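ABC transporter, substrate binding protein (Polyamine) (Agrobacterium tumefaciens, PDB 4EUO) binds gamma-aminobutyric acid (GABA) selectively and, as a periplasmic solute-binding protein, probably delivers it to an ABC transporter. Local coordinates at residues Ser6-Thr11 against Ala224-Val229; Glu60-Ala65 against Ser138-Ile143; Gly68-Leu73 against His300-Gly305; Asp87-Thr92 against Ser98-Phe103; Gln251-Met256 against Ala263-Glu268. All coordinates share one frame; numbering follows the deposited sequence.

Contact 1: residues Ser6-Thr11 against Ala224-Val229; sequences SSWGGT and AADSLV. With ABU (gamma-amino-butanoic acid), chain E.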
# COMPACT_ATOMS: atom_id res chain seq x y z
N SER A 6 -7.34 11.66 -4.27
CA SER A 6 -7.47 10.34 -4.88
C SER A 6 -6.75 9.31 -4.05
O SER A 6 -5.60 9.52 -3.66
CB SER A 6 -6.87 10.34 -6.28
OG SER A 6 -6.87 9.04 -6.85
N SER A 7 -7.40 8.18 -3.81
CA SER A 7 -6.79 7.08 -3.06
C SER A 7 -7.31 5.75 -3.59
O SER A 7 -7.79 5.68 -4.72
CB SER A 7 -6.94 7.30 -1.55
OG SER A 7 -6.15 6.35 -0.84
N TRP A 8 -7.20 4.69 -2.79
CA TRP A 8 -7.36 3.34 -3.25
C TRP A 8 -8.75 2.79 -3.10
O TRP A 8 -8.96 1.59 -3.30
CB TRP A 8 -6.30 2.47 -2.52
CG TRP A 8 -4.91 2.93 -2.87
CD1 TRP A 8 -4.20 3.92 -2.26
CD2 TRP A 8 -4.13 2.50 -3.98
NE1 TRP A 8 -3.02 4.14 -2.93
CE2 TRP A 8 -2.96 3.29 -4.01
CE3 TRP A 8 -4.32 1.54 -5.00
CZ2 TRP A 8 -1.95 3.12 -4.96
CZ3 TRP A 8 -3.34 1.40 -5.97
CH2 TRP A 8 -2.15 2.16 -5.93
N GLY A 9 -9.69 3.66 -2.78
CA GLY A 9 -11.10 3.29 -2.68
C GLY A 9 -11.44 2.49 -1.46
O GLY A 9 -10.58 2.16 -0.62
N GLY A 10 -12.71 2.17 -1.38
CA GLY A 10 -13.25 1.27 -0.36
C GLY A 10 -12.96 1.69 1.05
O GLY A 10 -12.94 2.87 1.37
N THR A 11 -12.72 0.69 1.88
CA THR A 11 -12.56 0.89 3.31
C THR A 11 -11.42 1.77 3.67
O THR A 11 -11.50 2.56 4.61
CB THR A 11 -12.58 -0.43 4.06
OG1 THR A 11 -11.65 -1.33 3.44
CG2 THR A 11 -13.96 -1.06 4.06
N ALA A 224 5.98 -1.93 3.38
CA ALA A 224 6.15 -0.89 2.38
C ALA A 224 5.37 0.32 2.88
O ALA A 224 4.80 0.28 3.97
CB ALA A 224 5.67 -1.36 1.00
N ALA A 225 5.39 1.42 2.11
CA ALA A 225 4.63 2.58 2.53
C ALA A 225 4.02 3.24 1.33
O ALA A 225 4.59 3.18 0.23
CB ALA A 225 5.51 3.58 3.29
N ASP A 226 2.89 3.89 1.55
CA ASP A 226 2.32 4.77 0.53
C ASP A 226 2.81 6.18 0.80
O ASP A 226 3.27 6.50 1.92
CB ASP A 226 0.80 4.74 0.53
CG ASP A 226 0.20 3.59 -0.27
OD1 ASP A 226 0.93 2.64 -0.62
OD2 ASP A 226 -1.02 3.66 -0.59
N SER A 227 2.63 7.05 -0.19
CA SER A 227 3.05 8.43 -0.15
C SER A 227 1.93 9.32 -0.60
O SER A 227 1.03 8.89 -1.33
CB SER A 227 4.20 8.63 -1.12
OG SER A 227 5.26 7.73 -0.82
N LEU A 228 2.03 10.61 -0.23
CA LEU A 228 1.13 11.64 -0.77
C LEU A 228 1.95 12.48 -1.73
O LEU A 228 3.08 12.88 -1.43
CB LEU A 228 0.55 12.53 0.32
CG LEU A 228 -0.29 11.80 1.35
CD1 LEU A 228 -0.83 12.77 2.38
CD2 LEU A 228 -1.46 11.01 0.70
N VAL A 229 1.37 12.69 -2.94
CA VAL A 229 1.98 13.48 -4.00
C VAL A 229 0.96 14.42 -4.60
O VAL A 229 -0.25 14.27 -4.39
CB VAL A 229 2.59 12.57 -5.09
CG1 VAL A 229 3.66 11.67 -4.49
CG2 VAL A 229 1.53 11.73 -5.80
N ABU E . -0.84 0.77 -1.61
CD ABU E . -1.50 0.29 -0.39
CB ABU E . -2.99 0.52 -0.43
CG ABU E . -3.61 0.04 0.84
C ABU E . -5.12 0.08 0.89
O ABU E . -5.72 -0.65 1.83
OXT ABU E . -5.85 0.70 -0.00
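Asp-226 OD1 accepts from the amine of the bound GABA at 2.8 Å (GABA N to Asp-226 OD1), beside the indole of Trp-8 in the ligand pocket of this periplasmic-binding-protein fold. The second oxygen, Asp-226 OD2, lies 3.1 Å from GABA N in a weak bond, so one carboxylate receives the amine with unequal strength on its two oxygens. Trp-8 NE1 is also 3.1 Å from Asp-226 OD2, but the angle there is poor and no hydrogen bond forms. The N-H is used instead by Asp-58 OD1, on strand 56-60. Asp-58 also brings a second carboxylate close to Asp-226, a pairing that might favour an added proton and that the amine would tend to offset.

The aspartate comes from strand 215-229, whereas Trp-8 belongs to the loop between strand 3-6 and helix 10-28. With CG beside its backbone N (chi1 -62°), the tryptophan turns one indole face toward the ligand. GABA CB lies over that face and GABA N is offset toward its rim, while the carboxylate of Asp-226 is inclined 45° to the ring. Thr-12, Arg-203 and Tyr-262 add hydrogen bonds to the ligand, and Arg-203 NH2 also holds Gly-9 O, linking helix 201-209 to this same loop. At the carboxylate end of GABA the packing is close: OXT comes within 3.1 Å of Trp-8 CB.

Contact 2: residues Glu60-Ala65 against Ser138-Ile143; sequences EGDYAA and SAPGVI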
# COMPACT_ATOMS: atom_id res chain seq x y z
N GLU A 60 1.80 4.43 -4.27
CA GLU A 60 2.82 3.56 -3.69
C GLU A 60 4.15 4.29 -3.62
O GLU A 60 4.49 5.06 -4.55
CB GLU A 60 2.91 2.28 -4.51
CG GLU A 60 1.69 1.39 -4.25
CD GLU A 60 1.28 0.49 -5.40
OE1 GLU A 60 1.43 0.87 -6.58
OE2 GLU A 60 0.72 -0.59 -5.11
N GLY A 61 4.94 4.03 -2.57
CA GLY A 61 6.18 4.78 -2.39
C GLY A 61 7.21 4.59 -3.49
O GLY A 61 8.00 5.52 -3.75
N ASP A 62 7.26 3.42 -4.12
CA ASP A 62 8.23 3.23 -5.20
C ASP A 62 7.87 4.07 -6.42
O ASP A 62 8.75 4.62 -7.09
CB ASP A 62 8.37 1.75 -5.55
CG ASP A 62 7.15 1.17 -6.21
OD1 ASP A 62 6.07 1.15 -5.55
OD2 ASP A 62 7.24 0.79 -7.38
N TYR A 63 6.57 4.19 -6.71
CA TYR A 63 6.11 5.07 -7.77
C TYR A 63 6.47 6.53 -7.40
O TYR A 63 7.08 7.25 -8.21
CB TYR A 63 4.60 4.93 -7.98
CG TYR A 63 4.06 6.01 -8.89
CD1 TYR A 63 4.06 5.86 -10.27
CD2 TYR A 63 3.55 7.21 -8.36
CE1 TYR A 63 3.56 6.85 -11.11
CE2 TYR A 63 3.05 8.21 -9.19
CZ TYR A 63 3.06 8.02 -10.55
OH TYR A 63 2.54 9.01 -11.36
N ALA A 64 6.17 6.96 -6.15
CA ALA A 64 6.44 8.35 -5.73
C ALA A 64 7.90 8.71 -5.91
O ALA A 64 8.19 9.86 -6.32
CB ALA A 64 6.08 8.51 -4.26
N ALA A 65 8.82 7.80 -5.58
CA ALA A 65 10.25 8.08 -5.60
C ALA A 65 10.82 8.21 -6.99
O ALA A 65 11.95 8.69 -7.12
CB ALA A 65 11.01 7.05 -4.78
N SER A 138 2.44 -4.53 -11.12
CA SER A 138 3.86 -4.53 -10.80
C SER A 138 4.15 -3.60 -9.65
O SER A 138 3.97 -2.39 -9.75
CB SER A 138 4.68 -4.11 -12.02
OG SER A 138 6.06 -4.27 -11.71
N ALA A 139 4.60 -4.19 -8.52
CA ALA A 139 4.88 -3.40 -7.32
C ALA A 139 5.59 -4.29 -6.34
O ALA A 139 5.38 -5.51 -6.37
CB ALA A 139 3.56 -2.93 -6.68
N PRO A 140 6.37 -3.74 -5.42
CA PRO A 140 6.98 -4.56 -4.38
C PRO A 140 5.98 -5.47 -3.69
O PRO A 140 4.84 -5.07 -3.41
CB PRO A 140 7.50 -3.53 -3.36
CG PRO A 140 7.82 -2.30 -4.20
CD PRO A 140 6.73 -2.32 -5.27
N GLY A 141 6.39 -6.72 -3.47
CA GLY A 141 5.61 -7.65 -2.67
C GLY A 141 5.59 -9.08 -3.17
O GLY A 141 6.05 -10.00 -2.48
N VAL A 142 4.99 -9.31 -4.36
CA VAL A 142 4.80 -10.69 -4.84
C VAL A 142 6.14 -11.33 -5.18
O VAL A 142 6.38 -12.50 -4.81
CB VAL A 142 3.85 -10.74 -6.03
CG1 VAL A 142 3.78 -12.17 -6.54
CG2 VAL A 142 2.47 -10.28 -5.63
N ILE A 143 7.02 -10.61 -5.86
CA ILE A 143 8.32 -11.19 -6.21
C ILE A 143 9.08 -11.53 -4.93
O ILE A 143 9.65 -12.61 -4.82
CB ILE A 143 9.07 -10.19 -7.13
CG1 ILE A 143 8.43 -10.20 -8.54
CG2 ILE A 143 10.59 -10.52 -7.18
CD1 ILE A 143 8.75 -9.01 -9.40
O HOH W 1 6.33 -0.94 -9.38
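The start of helix 61-67, N-capped by Glu-60 at the end of strand 56-60, meets the loop that leads to helix 142-149 beside the ligand cleft. The contact is made by Asp-62 and Glu-60 against the loop residues Ala-139 and Pro-140. The flank of the proline ring meets the carboxylate of Asp-62, with Pro-140 CD 3.5 Å from Asp-62 OD1; the two side chains approach from opposite directions. Asp-62 carries CG between its backbone N and carbonyl carbon (chi1 68°), which swings the carboxylate across to the proline.

Its other oxygen, OD2, is engaged in polar bonds. Arg-301 NE forms a salt bridge to it, and a water 2.8 Å from Asp-62 OD2 also lies 2.8 Å from Ser-138 O, within bonding range of both. Trp-297 packs against Asp-62, Ser-138 and Pro-140.

Glu-60, extended beyond CG, runs past the loop so that its OE2 lies 4.0 Å from Ala-139 CB. Its polar end is held elsewhere: OE1 bonds to Tyr-40 OH and OE2 to Tyr-135 OH, which fixes the carboxylate from two sequence-distant tyrosines, with the GABA molecule nearby. Joining the start of helix 61-67 to a loop that follows strand 132-135, this contact bridges the two sides of the ligand cleft, as in the two-lobed fold of periplasmic binding proteins.

Contact 3: residues Gly68-Leu73 against His300-Gly305; sequences GPKGLL and HRDEIG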
# COMPACT_ATOMS: atom_id res chain seq x y z
N GLY A 68 8.77 12.08 -9.80
CA GLY A 68 9.19 13.50 -9.87
C GLY A 68 10.10 13.86 -11.04
O GLY A 68 9.73 14.68 -11.90
N PRO A 69 11.23 13.12 -11.19
CA PRO A 69 12.14 13.34 -12.34
C PRO A 69 11.50 13.14 -13.71
O PRO A 69 12.01 13.66 -14.70
CB PRO A 69 13.26 12.31 -12.11
CG PRO A 69 13.26 12.09 -10.65
CD PRO A 69 11.79 12.12 -10.26
N LYS A 70 10.38 12.38 -13.77
CA LYS A 70 9.64 12.14 -15.01
C LYS A 70 8.73 13.32 -15.39
O LYS A 70 8.11 13.30 -16.45
CB LYS A 70 8.82 10.84 -14.89
CG LYS A 70 9.68 9.60 -15.01
CD LYS A 70 8.83 8.34 -15.04
CE LYS A 70 9.70 7.13 -15.19
NZ LYS A 70 8.87 5.91 -15.32
N GLY A 71 8.65 14.31 -14.50
CA GLY A 71 7.83 15.49 -14.72
C GLY A 71 6.36 15.30 -14.36
O GLY A 71 5.51 16.04 -14.84
N LEU A 72 6.05 14.27 -13.53
CA LEU A 72 4.66 13.98 -13.20
C LEU A 72 4.12 14.72 -12.00
O LEU A 72 2.90 14.80 -11.84
CB LEU A 72 4.50 12.47 -12.99
CG LEU A 72 4.69 11.62 -14.25
CD1 LEU A 72 5.07 10.17 -13.90
CD2 LEU A 72 3.45 11.64 -15.12
N LEU A 73 5.02 15.21 -11.13
CA LEU A 73 4.69 15.76 -9.84
C LEU A 73 5.18 17.16 -9.57
O LEU A 73 6.28 17.50 -10.01
CB LEU A 73 5.25 14.83 -8.71
CG LEU A 73 4.85 13.35 -8.81
CD1 LEU A 73 5.50 12.55 -7.64
CD2 LEU A 73 3.32 13.16 -8.77
N HIS A 300 14.50 0.81 -10.63
CA HIS A 300 14.37 -0.21 -11.67
C HIS A 300 12.90 -0.37 -12.05
O HIS A 300 12.50 -1.41 -12.60
CB HIS A 300 14.88 -1.56 -11.12
CG HIS A 300 16.29 -1.52 -10.57
ND1 HIS A 300 17.41 -1.86 -11.33
CD2 HIS A 300 16.71 -1.19 -9.33
CE1 HIS A 300 18.46 -1.70 -10.53
NE2 HIS A 300 18.09 -1.30 -9.31
N ARG A 301 12.08 0.65 -11.79
CA ARG A 301 10.64 0.47 -11.90
C ARG A 301 10.11 0.02 -13.22
O ARG A 301 9.30 -0.91 -13.30
CB ARG A 301 9.89 1.69 -11.38
CG ARG A 301 8.49 1.39 -10.87
CD ARG A 301 7.82 2.63 -10.27
NE ARG A 301 6.47 2.27 -9.83
CZ ARG A 301 5.42 2.12 -10.63
NH1 ARG A 301 5.48 2.51 -11.90
NH2 ARG A 301 4.27 1.66 -10.15
N ASP A 302 10.58 0.70 -14.30
CA ASP A 302 10.07 0.37 -15.62
C ASP A 302 10.51 -1.01 -16.06
O ASP A 302 9.71 -1.76 -16.64
CB ASP A 302 10.56 1.41 -16.64
CG ASP A 302 10.08 2.80 -16.32
OD1 ASP A 302 8.98 2.93 -15.76
OD2 ASP A 302 10.80 3.77 -16.66
N GLU A 303 11.75 -1.38 -15.75
CA GLU A 303 12.26 -2.67 -16.18
C GLU A 303 11.61 -3.83 -15.46
O GLU A 303 11.25 -4.83 -16.07
CB GLU A 303 13.78 -2.72 -16.08
CG GLU A 303 14.41 -3.89 -16.82
CD GLU A 303 13.98 -4.17 -18.24
OE1 GLU A 303 13.84 -3.21 -19.04
OE2 GLU A 303 13.80 -5.37 -18.58
N ILE A 304 11.42 -3.69 -14.14
CA ILE A 304 10.74 -4.77 -13.43
C ILE A 304 9.30 -4.87 -13.96
O ILE A 304 8.83 -5.99 -14.20
CB ILE A 304 10.76 -4.55 -11.90
CG1 ILE A 304 12.19 -4.51 -11.35
CG2 ILE A 304 9.95 -5.65 -11.23
CD1 ILE A 304 12.27 -3.97 -9.92
N GLY A 305 8.65 -3.73 -14.20
CA GLY A 305 7.28 -3.76 -14.71
C GLY A 305 7.18 -4.50 -16.04
O GLY A 305 6.30 -5.36 -16.24
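A salt bridge joins two backbones that stand far apart: Lys-70 CA and Asp-302 CA are separated by 11.8 Å, yet Lys-70 NZ lies 3.0 Å from Asp-302 OD1. It ties the turn that ends helix 61-67 to the start of helix 301-313. On the lysine side the backbone follows a Schellman motif, with Gly-71 at positive phi as C-prime residue, Gly-71 N bonding Gly-68 O and Leu-72 N bonding Ala-67 O; a type I turn runs from Gly-68 to Gly-71.

From this turn the lysine chain is stretched out, all torsions beyond CG near 180°, and it meets an aspartate coming from the opposite direction. Asp-302 OD1 receives NZ on its syn lone pair, the side of OD2. A second, weak bond from Lys-70 NZ to Asp-302 OD2, at 3.2 Å, makes the grip nearly bidentate. Gln-66 OE1, one turn earlier in helix 61-67, also accepts from NZ and so steadies the ammonium.

Both residues lie at the surface. Asp-302 stands in the first turn of its helix, where a negative charge would be favoured by the helix N-terminus. The neighbouring Arg-301 turns to a partner on helix 61-67, and its NH1 lies 5.9 Å from the like-charged Lys-70 NZ.

Contact 4: residues Asp87-Thr92 against Ser98-Phe103; sequences DPRFVT and SFYYSF. With ABU (gamma-amino-butanoic acid), chain E.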
# COMPACT_ATOMS: atom_id res chain seq x y z
N ASP A 87 8.13 10.51 8.95
CA ASP A 87 8.98 9.36 8.82
C ASP A 87 10.03 9.65 7.77
O ASP A 87 9.70 9.88 6.60
CB ASP A 87 8.15 8.12 8.46
CG ASP A 87 8.91 6.83 8.56
OD1 ASP A 87 10.05 6.78 8.07
OD2 ASP A 87 8.30 5.81 8.97
N PRO A 88 11.33 9.72 8.14
CA PRO A 88 12.33 10.15 7.17
C PRO A 88 12.61 9.21 6.03
O PRO A 88 13.22 9.61 5.05
CB PRO A 88 13.57 10.42 8.05
CG PRO A 88 13.39 9.50 9.19
CD PRO A 88 11.92 9.48 9.48
N ARG A 89 12.11 7.95 6.13
CA ARG A 89 12.36 6.98 5.07
C ARG A 89 11.57 7.28 3.81
O ARG A 89 11.90 6.76 2.76
CB ARG A 89 11.99 5.56 5.53
CG ARG A 89 12.95 5.06 6.60
CD ARG A 89 12.45 3.79 7.27
NE ARG A 89 11.23 4.03 8.04
CZ ARG A 89 10.64 3.13 8.80
NH1 ARG A 89 11.19 1.93 8.97
NH2 ARG A 89 9.52 3.42 9.42
N PHE A 90 10.50 8.07 3.95
CA PHE A 90 9.58 8.30 2.85
C PHE A 90 9.44 9.73 2.38
O PHE A 90 8.47 10.07 1.69
CB PHE A 90 8.21 7.69 3.21
CG PHE A 90 8.32 6.33 3.86
CD1 PHE A 90 8.96 5.29 3.20
CD2 PHE A 90 7.84 6.12 5.14
CE1 PHE A 90 9.12 4.04 3.84
CE2 PHE A 90 7.99 4.88 5.76
CZ PHE A 90 8.64 3.86 5.11
N VAL A 91 10.38 10.60 2.75
CA VAL A 91 10.39 12.01 2.34
C VAL A 91 11.34 12.17 1.17
O VAL A 91 12.48 11.73 1.22
CB VAL A 91 10.79 12.92 3.53
CG1 VAL A 91 10.99 14.37 3.09
CG2 VAL A 91 9.77 12.84 4.65
N THR A 92 10.83 12.73 0.06
CA THR A 92 11.61 13.10 -1.11
C THR A 92 11.24 14.54 -1.46
O THR A 92 10.33 15.11 -0.87
CB THR A 92 11.37 12.17 -2.32
OG1 THR A 92 10.14 12.54 -2.96
CG2 THR A 92 11.40 10.68 -1.98
N SER A 98 2.36 8.55 3.51
CA SER A 98 0.93 8.58 3.79
C SER A 98 0.60 7.60 4.93
O SER A 98 -0.14 7.94 5.86
CB SER A 98 0.16 8.19 2.53
OG SER A 98 -1.24 8.23 2.82
N PHE A 99 1.12 6.37 4.83
CA PHE A 99 0.95 5.35 5.85
C PHE A 99 1.90 4.21 5.57
O PHE A 99 2.38 4.08 4.43
CB PHE A 99 -0.50 4.81 5.97
CG PHE A 99 -1.04 4.15 4.72
CD1 PHE A 99 -0.92 2.77 4.53
CD2 PHE A 99 -1.70 4.88 3.76
CE1 PHE A 99 -1.44 2.15 3.39
CE2 PHE A 99 -2.22 4.28 2.61
CZ PHE A 99 -2.09 2.91 2.44
N TYR A 100 2.15 3.39 6.61
CA TYR A 100 3.08 2.28 6.54
C TYR A 100 2.27 1.01 6.65
O TYR A 100 1.36 0.92 7.49
CB TYR A 100 4.10 2.47 7.66
CG TYR A 100 5.21 1.45 7.75
CD1 TYR A 100 6.39 1.61 7.03
CD2 TYR A 100 5.15 0.40 8.65
CE1 TYR A 100 7.47 0.75 7.19
CE2 TYR A 100 6.21 -0.50 8.81
CZ TYR A 100 7.38 -0.29 8.09
OH TYR A 100 8.46 -1.12 8.29
N TYR A 101 2.54 0.02 5.79
CA TYR A 101 1.69 -1.16 5.75
C TYR A 101 2.50 -2.41 5.52
O TYR A 101 3.69 -2.33 5.19
CB TYR A 101 0.63 -1.01 4.64
CG TYR A 101 1.16 -1.01 3.22
CD1 TYR A 101 1.26 -2.19 2.49
CD2 TYR A 101 1.53 0.19 2.60
CE1 TYR A 101 1.74 -2.18 1.18
CE2 TYR A 101 2.01 0.20 1.29
CZ TYR A 101 2.10 -0.98 0.59
OH TYR A 101 2.53 -0.99 -0.71
N SER A 102 1.82 -3.56 5.58
CA SER A 102 2.44 -4.82 5.25
C SER A 102 1.58 -5.62 4.30
O SER A 102 0.35 -5.53 4.37
CB SER A 102 2.57 -5.70 6.49
OG SER A 102 3.50 -5.12 7.38
N PHE A 103 2.22 -6.44 3.47
CA PHE A 103 1.56 -7.55 2.82
C PHE A 103 1.63 -8.70 3.83
O PHE A 103 2.71 -9.01 4.36
CB PHE A 103 2.26 -7.98 1.54
CG PHE A 103 2.06 -6.97 0.45
CD1 PHE A 103 0.87 -6.92 -0.26
CD2 PHE A 103 3.06 -6.07 0.14
CE1 PHE A 103 0.69 -5.96 -1.27
CE2 PHE A 103 2.87 -5.12 -0.86
CZ PHE A 103 1.69 -5.09 -1.58
N ABU E . -0.84 0.77 -1.61
CD ABU E . -1.50 0.29 -0.39
CB ABU E . -2.99 0.52 -0.43
CG ABU E . -3.61 0.04 0.84
C ABU E . -5.12 0.08 0.89
O ABU E . -5.72 -0.65 1.83
OXT ABU E . -5.85 0.70 -0.00
O HOH W 2 10.99 -1.11 9.13
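The loop 87-92 bends through an Asx turn at Asp-87 and passes alongside strand 96-107, with Phe-90 CA 8.7 Å from Ser-98 CA, before it delivers Phe-90 and Arg-89 onto Tyr-100. Phe-90 reaches the tyrosine with its far corner: CZ is 3.7 Å from Tyr-100 CD1, close to the plane of the tyrosine ring and at its edge, and the two side chains cross at about a right angle. Arg-89 meets the tyrosine nearer its hydroxyl end. Its NH2 lies 4.0 Å from Tyr-100 CE1, which stands over one face of the guanidinium, the two planes tilted by only 17°.

That guanidinium is held flat by Asp-87, gripped side-on: NE bonds Asp-87 OD1 at 3.0 Å and NH2 bonds Asp-87 OD2 at 2.7 Å, both within a few degrees of the guanidinium plane and with the N-H straight (174°). Asp-87 OD1 takes the backbone N of Arg-89 as well, the bond that defines the Asx turn. A water 2.7 Å from Tyr-100 OH bridges weakly to Arg-89 NH1.

While Tyr-100 faces this loop, the neighbouring Phe-99 and Tyr-101 face the ligand. Phe-99 CZ meets GABA CG edge-on at 3.6 Å, and the face of Tyr-101 covers GABA CD, 3.9 Å from Tyr-101 CE2. Hydrocarbon of the ligand is thus lined by aromatic carbon, while the charge of Arg-89 is paired with Asp-87 inside the loop, which leaves a guanidinium face lying over Tyr-100 CE1.

Contact 5: residues Gln251-Met256 against Ala263-Glu268; sequences QAQADM and APVNIE
Gln-253 bends at chi2 (-77°) with CG beside its backbone N, and this kink carries its amide from helix 250-260 onto the loop 263-268. There OE1 accepts the backbone N of Val-265 at 2.8 Å. The N-H points almost straight at the oxygen (168°), but the donor is tilted 34° from the amide's carbonyl plane. Gln-253 OE1 is also close to Pro-264 CA (3.3 Å) and to the methyl Val-265 CG2 (3.3 Å).

The amide nitrogen is bound too: NE2 donates to Ser-98 O on strand 96-107 and Ala-247 O at the end of helix 237-247, so the buried amide joins three parts of the chain and its rotation is fixed by donor and acceptor together. Nearer the helix, Gln-253 CG packs on Asn-266 CB at 3.9 Å. In Asn-266, CG anti to the backbone N sets OD1 to accept from Glu-268 N at 2.8 Å, in the carbonyl plane; its ND2 goes to Thr-248 O.

Beside the amide, the methyl of Met-256 reaches the same side of the loop, its CE 4.0 Å from Ala-263 O and 4.1 Å from Pro-264 CA. The loop is extended at Ala-263 and Pro-264, and an Asx turn at Asn-266 follows. Backbone bonds tie Ala-263 to Tyr-100 and Val-265 to Asp-87. This is a return loop, packed back on the helix it follows, beside strand 96-107, which carries Phe-99 and Tyr-101 of the GABA pocket.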
# COMPACT_ATOMS: atom_id res chain seq x y z
N GLN A 251 -2.09 14.10 14.99
CA GLN A 251 -3.42 13.60 15.30
C GLN A 251 -4.09 12.97 14.08
O GLN A 251 -4.70 11.92 14.21
CB GLN A 251 -4.32 14.70 15.92
CG GLN A 251 -5.60 14.15 16.56
CD GLN A 251 -5.37 13.25 17.75
OE1 GLN A 251 -4.81 13.65 18.78
NE2 GLN A 251 -5.84 12.02 17.64
N ALA A 252 -3.97 13.62 12.91
CA ALA A 252 -4.53 13.13 11.65
C ALA A 252 -3.95 11.74 11.32
O ALA A 252 -4.71 10.85 10.93
CB ALA A 252 -4.23 14.10 10.53
N GLN A 253 -2.64 11.54 11.57
CA GLN A 253 -2.02 10.24 11.30
C GLN A 253 -2.48 9.18 12.32
O GLN A 253 -2.74 8.01 11.98
CB GLN A 253 -0.52 10.37 11.30
CG GLN A 253 0.02 10.93 9.99
CD GLN A 253 0.02 9.85 8.92
OE1 GLN A 253 0.49 8.74 9.17
NE2 GLN A 253 -0.51 10.15 7.72
N ALA A 254 -2.58 9.58 13.61
CA ALA A 254 -3.06 8.65 14.61
C ALA A 254 -4.50 8.24 14.27
O ALA A 254 -4.85 7.08 14.40
CB ALA A 254 -3.02 9.31 16.00
N ASP A 255 -5.34 9.19 13.83
CA ASP A 255 -6.73 8.85 13.49
C ASP A 255 -6.82 7.95 12.27
O ASP A 255 -7.61 7.01 12.29
CB ASP A 255 -7.57 10.13 13.31
CG ASP A 255 -7.74 10.94 14.60
OD1 ASP A 255 -7.37 10.43 15.69
OD2 ASP A 255 -8.12 12.11 14.50
N MET A 256 -5.96 8.16 11.27
CA MET A 256 -5.93 7.29 10.09
C MET A 256 -5.54 5.88 10.56
O MET A 256 -6.14 4.88 10.16
CB MET A 256 -4.92 7.87 9.10
CG MET A 256 -4.65 6.99 7.86
SD MET A 256 -3.48 5.63 8.18
CE MET A 256 -2.04 6.53 8.76
N ALA A 263 0.09 1.67 9.98
CA ALA A 263 0.91 2.42 10.93
C ALA A 263 1.07 3.85 10.48
O ALA A 263 1.16 4.16 9.28
CB ALA A 263 2.27 1.75 11.09
N PRO A 264 1.12 4.79 11.45
CA PRO A 264 1.33 6.19 11.09
C PRO A 264 2.76 6.46 10.65
O PRO A 264 3.69 5.71 10.99
CB PRO A 264 0.98 6.93 12.38
CG PRO A 264 1.23 5.96 13.46
CD PRO A 264 1.01 4.58 12.91
N VAL A 265 2.93 7.56 9.92
CA VAL A 265 4.20 8.05 9.40
C VAL A 265 4.53 9.44 9.91
O VAL A 265 5.24 10.20 9.27
CB VAL A 265 4.33 7.88 7.86
CG1 VAL A 265 4.48 6.38 7.51
CG2 VAL A 265 3.12 8.49 7.15
N ASN A 266 4.01 9.73 11.11
CA ASN A 266 4.36 10.91 11.91
C ASN A 266 4.86 10.28 13.20
O ASN A 266 4.18 9.43 13.80
CB ASN A 266 3.18 11.82 12.15
CG ASN A 266 3.61 13.06 12.93
OD1 ASN A 266 4.12 12.95 14.05
ND2 ASN A 266 3.43 14.24 12.35
N ILE A 267 6.07 10.67 13.63
CA ILE A 267 6.73 10.10 14.81
C ILE A 267 6.09 10.47 16.13
O ILE A 267 6.40 9.81 17.14
CB ILE A 267 8.23 10.40 14.75
CG1 ILE A 267 8.51 11.90 15.10
CG2 ILE A 267 8.77 9.99 13.37
CD1 ILE A 267 9.85 12.39 14.68
N GLU A 268 5.16 11.41 16.14
CA GLU A 268 4.47 11.78 17.37
C GLU A 268 3.05 11.26 17.43
O GLU A 268 2.28 11.64 18.31
CB GLU A 268 4.55 13.29 17.59
CG GLU A 268 6.00 13.75 17.66
CD GLU A 268 6.29 15.12 18.23
OE1 GLU A 268 5.36 15.94 18.36
OE2 GLU A 268 7.49 15.38 18.51

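How the contacts relate
Contacts 1 and 4 face the same GABA from neighbouring strands, 215-229 and 96-107, their centres 11 Å apart and joined by a probable bond from Ser-98 N to Asp-226 O (2.8 Å). Contact 2 adjoins contact 1, centres about 12 Å apart, where Gly-61 N lies 2.9 Å from Ala-225 O, so helix 61-67 hangs on the pocket strand; Glu-60 brings this contact to the ligand too. Contact 3 continues from contact 2 along helix 61-67 toward the surface, and Asp-62 OD2 to Arg-301 NE (3.0 Å) ties them. Contact 5 backs contact 4, with Tyr-100 O 2.9 Å from Ala-263 N. Contacts 3 and 5 lie farthest apart, centres about 28 Å.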